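Local structure of histidine-rich glycoprotein (Oryctolagus cuniculus, 4CCV) at residues 81-84 / 85-89. The protein is a plasma glycoprotein that binds heme, heparin, heparan sulfate, thrombospondin, plasminogen and divalent metal ions and takes part in regulating coagulation, fibrinolysis and angiogenesis. Numbering follows the deposited sequence.
Sequences LSFD and VEASN
Asp-84 and Ala-87 close a type I beta turn that begins the loop between strands 73-84 and 95-104 of the second cystatin domain, at an exposed end of its antiparallel sheet. Val-85 takes the first inner position of the turn; its CB points away from the strand, and the side chain touches Thr-52 of the neighbouring strand 51-62. At Glu-86 the backbone N donates to Asp-84 OD1 (2.6 Å, 163°), the bond of an Asx turn. Asp-84 can offer that oxygen because its CG lies anti to the backbone N (chi1 -172°) and beside its own carbonyl carbon, on the side of the following residues; the bond uses the OD1 lone pair facing away from OD2. The Glu-86 chain bends at chi2 and lays its carboxylate nearly coplanar with that of Asp-84, bringing OE1 within 2.8 Å of OD1; two like charges so close would probably favour a proton on one of them. Ala-87 N then donates to Asp-84 O (3.1 Å), closing the turn. Ala-87 CB points back to the strand and meets CD1 of the buried Phe-83 ring at 4.1 Å; Leu-90 and Pro-93 also pack on this ring. Asn-89 turns its OD1 to Glu-91 N, while its backbone O approaches the same ring obliquely, 3.8 Å from Phe-83 CE1.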
ATOM      1  N   LEU A  81       5.632   4.160  -6.908  1.00 29.71           N
ATOM      2  CA  LEU A  81       6.466   5.376  -6.736  1.00 31.10           C
ATOM      3  C   LEU A  81       7.421   5.508  -7.930  1.00 30.83           C
ATOM      4  O   LEU A  81       8.193   4.594  -8.244  1.00 29.53           O
ATOM      5  CB  LEU A  81       7.298   5.301  -5.463  1.00 34.58           C
ATOM      6  CG  LEU A  81       6.544   4.757  -4.227  1.00 42.12           C
ATOM      7  CD1 LEU A  81       7.482   4.201  -3.141  1.00 48.88           C
ATOM      8  CD2 LEU A  81       5.702   5.829  -3.648  1.00 41.92           C
ATOM      9  N   SER A  82       7.306   6.624  -8.621  1.00 28.86           N
ATOM     10  CA  SER A  82       8.093   6.855  -9.791  1.00 34.04           C
ATOM     11  C   SER A  82       9.192   7.873  -9.501  1.00 32.59           C
ATOM     12  O   SER A  82       8.930   8.997  -9.060  1.00 33.54           O
ATOM     13  CB  SER A  82       7.178   7.362 -10.904  1.00 35.20           C
ATOM     14  OG  SER A  82       7.918   7.493 -12.072  1.00 42.53           O
ATOM     15  N   PHE A  83      10.421   7.461  -9.741  1.00 35.01           N
ATOM     16  CA  PHE A  83      11.592   8.250  -9.404  1.00 35.25           C
ATOM     17  C   PHE A  83      12.419   8.614 -10.630  1.00 39.17           C
ATOM     18  O   PHE A  83      12.664   7.818 -11.549  1.00 39.69           O
ATOM     19  CB  PHE A  83      12.547   7.533  -8.419  1.00 35.26           C
ATOM     20  CG  PHE A  83      11.995   7.398  -7.042  1.00 33.22           C
ATOM     21  CD1 PHE A  83      12.206   8.398  -6.090  1.00 31.67           C
ATOM     22  CD2 PHE A  83      11.242   6.254  -6.680  1.00 31.53           C
ATOM     23  CE1 PHE A  83      11.680   8.273  -4.817  1.00 30.41           C
ATOM     24  CE2 PHE A  83      10.715   6.145  -5.415  1.00 30.46           C
ATOM     25  CZ  PHE A  83      10.948   7.136  -4.477  1.00 31.47           C
ATOM     26  N   ASP A  84      12.908   9.844 -10.590  1.00 44.08           N
ATOM     27  CA  ASP A  84      13.988  10.265 -11.460  1.00 49.92           C
ATOM     28  C   ASP A  84      15.104   9.220 -11.364  1.00 51.95           C
ATOM     29  O   ASP A  84      15.452   8.786 -10.256  1.00 50.45           O
ATOM     30  CB  ASP A  84      14.502  11.590 -10.932  1.00 54.44           C
ATOM     31  CG  ASP A  84      15.490  12.218 -11.852  1.00 62.59           C
ATOM     32  OD1 ASP A  84      16.523  11.580 -12.164  1.00 69.03           O
ATOM     33  OD2 ASP A  84      15.224  13.359 -12.258  1.00 66.26           O
ATOM     34  N   VAL A  85      15.671   8.791 -12.479  1.00 55.55           N
ATOM     35  CA  VAL A  85      16.794   7.836 -12.371  1.00 61.02           C
ATOM     36  C   VAL A  85      18.005   8.361 -11.569  1.00 65.40           C
ATOM     37  O   VAL A  85      18.848   7.565 -11.174  1.00 67.04           O
ATOM     38  CB  VAL A  85      17.284   7.339 -13.737  1.00 65.70           C
ATOM     39  CG1 VAL A  85      16.138   6.655 -14.472  1.00 66.08           C
ATOM     40  CG2 VAL A  85      17.883   8.482 -14.557  1.00 70.13           C
ATOM     41  N   GLU A  86      18.094   9.680 -11.351  1.00 67.50           N
ATOM     42  CA  GLU A  86      19.190  10.305 -10.577  1.00 73.88           C
ATOM     43  C   GLU A  86      18.945  10.463  -9.061  1.00 68.45           C
ATOM     44  O   GLU A  86      19.842  10.877  -8.323  1.00 69.72           O
ATOM     45  CB  GLU A  86      19.531  11.681 -11.177  1.00 79.84           C
ATOM     46  CG  GLU A  86      20.023  11.604 -12.613  1.00 88.42           C
ATOM     47  CD  GLU A  86      19.631  12.816 -13.441  1.00 94.60           C
ATOM     48  OE1 GLU A  86      18.447  13.227 -13.384  1.00 92.46           O
ATOM     49  OE2 GLU A  86      20.510  13.352 -14.156  1.00100.15           O
ATOM     50  N   ALA A  87      17.747  10.121  -8.606  1.00 60.43           N
ATOM     51  CA  ALA A  87      17.379  10.219  -7.203  1.00 58.46           C
ATOM     52  C   ALA A  87      18.349   9.444  -6.315  1.00 61.03           C
ATOM     53  O   ALA A  87      18.797   8.357  -6.680  1.00 63.50           O
ATOM     54  CB  ALA A  87      15.951   9.692  -7.015  1.00 54.69           C
ATOM     55  N   SER A  88      18.690  10.017  -5.160  1.00 62.84           N
ATOM     56  CA  SER A  88      19.678   9.422  -4.257  1.00 68.73           C
ATOM     57  C   SER A  88      19.050   8.699  -3.073  1.00 65.55           C
ATOM     58  O   SER A  88      19.729   7.984  -2.342  1.00 73.13           O
ATOM     59  CB  SER A  88      20.622  10.504  -3.720  1.00 75.02           C
ATOM     60  OG  SER A  88      19.880  11.581  -3.154  1.00 77.00           O
ATOM     61  N   ASN A  89      17.764   8.908  -2.869  1.00 59.15           N
ATOM     62  CA  ASN A  89      17.038   8.221  -1.824  1.00 55.65           C
ATOM     63  C   ASN A  89      15.571   8.096  -2.210  1.00 49.02           C
ATOM     64  O   ASN A  89      15.164   8.530  -3.282  1.00 49.13           O
ATOM     65  CB  ASN A  89      17.191   8.995  -0.509  1.00 55.69           C
ATOM     66  CG  ASN A  89      16.650  10.420  -0.580  1.00 53.98           C
ATOM     67  OD1 ASN A  89      15.572  10.733  -1.163  1.00 47.65           O
ATOM     68  ND2 ASN A  89      17.387  11.306   0.044  1.00 56.55           N
TER